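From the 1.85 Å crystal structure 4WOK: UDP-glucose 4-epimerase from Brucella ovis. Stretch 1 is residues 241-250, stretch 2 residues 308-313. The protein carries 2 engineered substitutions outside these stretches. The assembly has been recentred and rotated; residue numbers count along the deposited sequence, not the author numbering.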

# COMPACT_ATOMS: atom_id res chain seq x y z
N ARG A 241 -3.72 3.17 -9.96
CA ARG A 241 -4.63 4.15 -10.55
C ARG A 241 -4.84 5.37 -9.64
O ARG A 241 -4.74 6.51 -10.09
CB ARG A 241 -5.98 3.50 -10.88
CG ARG A 241 -5.91 2.40 -11.94
CD ARG A 241 -7.30 1.80 -12.26
NE ARG A 241 -8.30 2.85 -12.45
CZ ARG A 241 -9.34 3.06 -11.65
NH1 ARG A 241 -9.54 2.26 -10.61
NH2 ARG A 241 -10.18 4.05 -11.90
N ALA A 242 -5.11 5.12 -8.36
CA ALA A 242 -5.39 6.22 -7.43
C ALA A 242 -4.17 7.11 -7.19
O ALA A 242 -4.30 8.33 -7.06
CB ALA A 242 -5.87 5.67 -6.12
N HIS A 243 -2.99 6.52 -7.13
CA HIS A 243 -1.78 7.31 -6.89
C HIS A 243 -1.51 8.20 -8.08
O HIS A 243 -1.04 9.33 -7.93
CB HIS A 243 -0.58 6.41 -6.60
CG HIS A 243 -0.58 5.82 -5.22
ND1 HIS A 243 -1.50 4.88 -4.81
CD2 HIS A 243 0.23 6.04 -4.16
CE1 HIS A 243 -1.25 4.54 -3.55
NE2 HIS A 243 -0.20 5.23 -3.14
N VAL A 244 -1.82 7.72 -9.29
CA VAL A 244 -1.62 8.56 -10.46
C VAL A 244 -2.73 9.62 -10.54
O VAL A 244 -2.47 10.78 -10.91
CB VAL A 244 -1.55 7.74 -11.77
CG1 VAL A 244 -1.43 8.66 -12.98
CG2 VAL A 244 -0.36 6.78 -11.73
N LEU A 245 -3.96 9.26 -10.17
CA LEU A 245 -5.01 10.28 -10.11
C LEU A 245 -4.61 11.39 -9.13
O LEU A 245 -4.87 12.56 -9.36
CB LEU A 245 -6.35 9.67 -9.70
CG LEU A 245 -7.12 8.89 -10.76
CD1 LEU A 245 -8.28 8.16 -10.10
CD2 LEU A 245 -7.65 9.81 -11.88
N ALA A 246 -3.96 11.00 -8.04
CA ALA A 246 -3.51 11.98 -7.04
C ALA A 246 -2.47 12.93 -7.65
O ALA A 246 -2.46 14.13 -7.37
CB ALA A 246 -2.94 11.25 -5.81
N VAL A 247 -1.60 12.39 -8.50
CA VAL A 247 -0.65 13.22 -9.24
C VAL A 247 -1.41 14.23 -10.11
O VAL A 247 -1.09 15.42 -10.14
CB VAL A 247 0.28 12.37 -10.14
CG1 VAL A 247 1.05 13.26 -11.11
CG2 VAL A 247 1.25 11.51 -9.29
N GLU A 248 -2.43 13.75 -10.82
CA GLU A 248 -3.20 14.63 -11.70
C GLU A 248 -3.89 15.73 -10.90
O GLU A 248 -3.95 16.89 -11.34
CB GLU A 248 -4.25 13.83 -12.48
CG GLU A 248 -3.68 12.79 -13.41
CD GLU A 248 -2.85 13.40 -14.52
OE1 GLU A 248 -1.90 12.73 -14.99
OE2 GLU A 248 -3.15 14.55 -14.92
N HIS A 249 -4.41 15.36 -9.74
CA HIS A 249 -5.10 16.28 -8.86
C HIS A 249 -4.21 17.46 -8.47
O HIS A 249 -4.64 18.61 -8.53
CB HIS A 249 -5.58 15.55 -7.60
CG HIS A 249 -6.19 16.45 -6.57
ND1 HIS A 249 -7.51 16.84 -6.61
CD2 HIS A 249 -5.67 17.01 -5.45
CE1 HIS A 249 -7.77 17.61 -5.57
NE2 HIS A 249 -6.67 17.73 -4.85
N LEU A 250 -2.98 17.18 -8.07
CA LEU A 250 -2.06 18.25 -7.67
C LEU A 250 -1.58 19.02 -8.89
O LEU A 250 -1.33 20.22 -8.81
CB LEU A 250 -0.88 17.69 -6.89
CG LEU A 250 -1.21 17.10 -5.51
CD1 LEU A 250 0.03 16.55 -4.82
CD2 LEU A 250 -1.88 18.15 -4.62
N GLU A 308 -15.42 11.49 -4.45
CA GLU A 308 -15.74 12.89 -4.61
C GLU A 308 -14.54 13.72 -5.06
O GLU A 308 -14.64 14.51 -6.00
CB GLU A 308 -16.28 13.47 -3.30
CG GLU A 308 -16.49 14.98 -3.36
CD GLU A 308 -17.01 15.56 -2.05
OE1 GLU A 308 -17.09 14.82 -1.05
OE2 GLU A 308 -17.33 16.77 -2.04
N LYS A 309 -13.40 13.56 -4.40
CA LYS A 309 -12.27 14.46 -4.61
C LYS A 309 -11.34 14.04 -5.74
O LYS A 309 -10.70 14.88 -6.37
CB LYS A 309 -11.47 14.61 -3.32
CG LYS A 309 -12.27 15.15 -2.14
CD LYS A 309 -12.75 16.57 -2.40
CE LYS A 309 -13.30 17.20 -1.13
NZ LYS A 309 -14.19 18.36 -1.41
N LEU A 310 -11.25 12.74 -6.00
CA LEU A 310 -10.36 12.24 -7.05
C LEU A 310 -11.11 11.64 -8.24
O LEU A 310 -10.51 11.33 -9.27
CB LEU A 310 -9.40 11.18 -6.48
CG LEU A 310 -8.29 11.66 -5.57
CD1 LEU A 310 -7.38 10.51 -5.19
CD2 LEU A 310 -7.50 12.80 -6.23
N GLY A 311 -12.42 11.48 -8.10
CA GLY A 311 -13.20 10.75 -9.09
C GLY A 311 -12.76 9.30 -9.16
O GLY A 311 -12.80 8.68 -10.22
N PHE A 312 -12.33 8.75 -8.02
CA PHE A 312 -11.78 7.39 -7.98
C PHE A 312 -12.76 6.31 -7.52
O PHE A 312 -13.34 6.42 -6.45
CB PHE A 312 -10.55 7.35 -7.06
CG PHE A 312 -10.04 5.97 -6.81
CD1 PHE A 312 -9.32 5.29 -7.79
CD2 PHE A 312 -10.26 5.33 -5.60
CE1 PHE A 312 -8.85 4.00 -7.56
CE2 PHE A 312 -9.79 4.05 -5.38
CZ PHE A 312 -9.09 3.39 -6.35
N HIS A 313 -12.91 5.28 -8.35
CA HIS A 313 -13.62 4.05 -7.98
C HIS A 313 -12.73 2.86 -8.30
O HIS A 313 -12.02 2.88 -9.30
CB HIS A 313 -14.95 3.92 -8.74
CG HIS A 313 -15.78 5.16 -8.73
ND1 HIS A 313 -15.59 6.18 -9.64
CD2 HIS A 313 -16.77 5.56 -7.91
CE1 HIS A 313 -16.45 7.15 -9.38
NE2 HIS A 313 -17.18 6.80 -8.33
O HOH W 1 -12.00 5.98 -11.25
O HOH W 2 -8.93 16.01 -8.85

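The strongest polar link between the two stretches is made by R241, whose guanidinium meets the backbone carbonyl of H313. R241 NH1 donates to H313 O at 2.9 Å with an N-H...O angle of 164°, and the acceptor lies near the guanidinium plane, where the N-H bonds point. R241 NH2 reaches H313 O at 3.4 Å, a weak bond bent to 134°. Because the acceptor is a main-chain atom, the imidazole of H313 takes no part; its CA-to-CB bond points away from the helix.

Two waters add polar links, one beside the arginine and one at the far end of the contact. Water 1 accepts a weak bond from R241 NH2 (2.7 Å to the water O) and a bond from H313 N (3.1 Å), and donates to G311 O (3.0 Å), tying the arginine to the backbone on both sides of F312. Water 2 lies 2.8 Å from H249 ND1 and donates to K309 O at 3.2 Å, bridging a pair that does not bond directly: H249 ND1 and K309 O are 3.8 Å apart.

Between these polar ends the contact is largely apolar. L310, the residue with the most area covered, fits as a knob among A242, L245, A246 and H249, a hole formed by successive turns of the helix. L310 CD2 lies 3.6 Å from H249 CB and 4.2 Å from A246 CA, while L310 CD1 approaches A242 O at 4.2 Å.

G311 follows with positive phi (64°), a conformation that favours glycine, and the chain then directs F312 toward the helix. A242 CB sits over one face of the F312 ring, 3.9 Å from the ring centroid and 17° off the normal, in a CH-pi contact. L245 CD1 instead packs at the ring edge, 3.8 Å from F312 CD1.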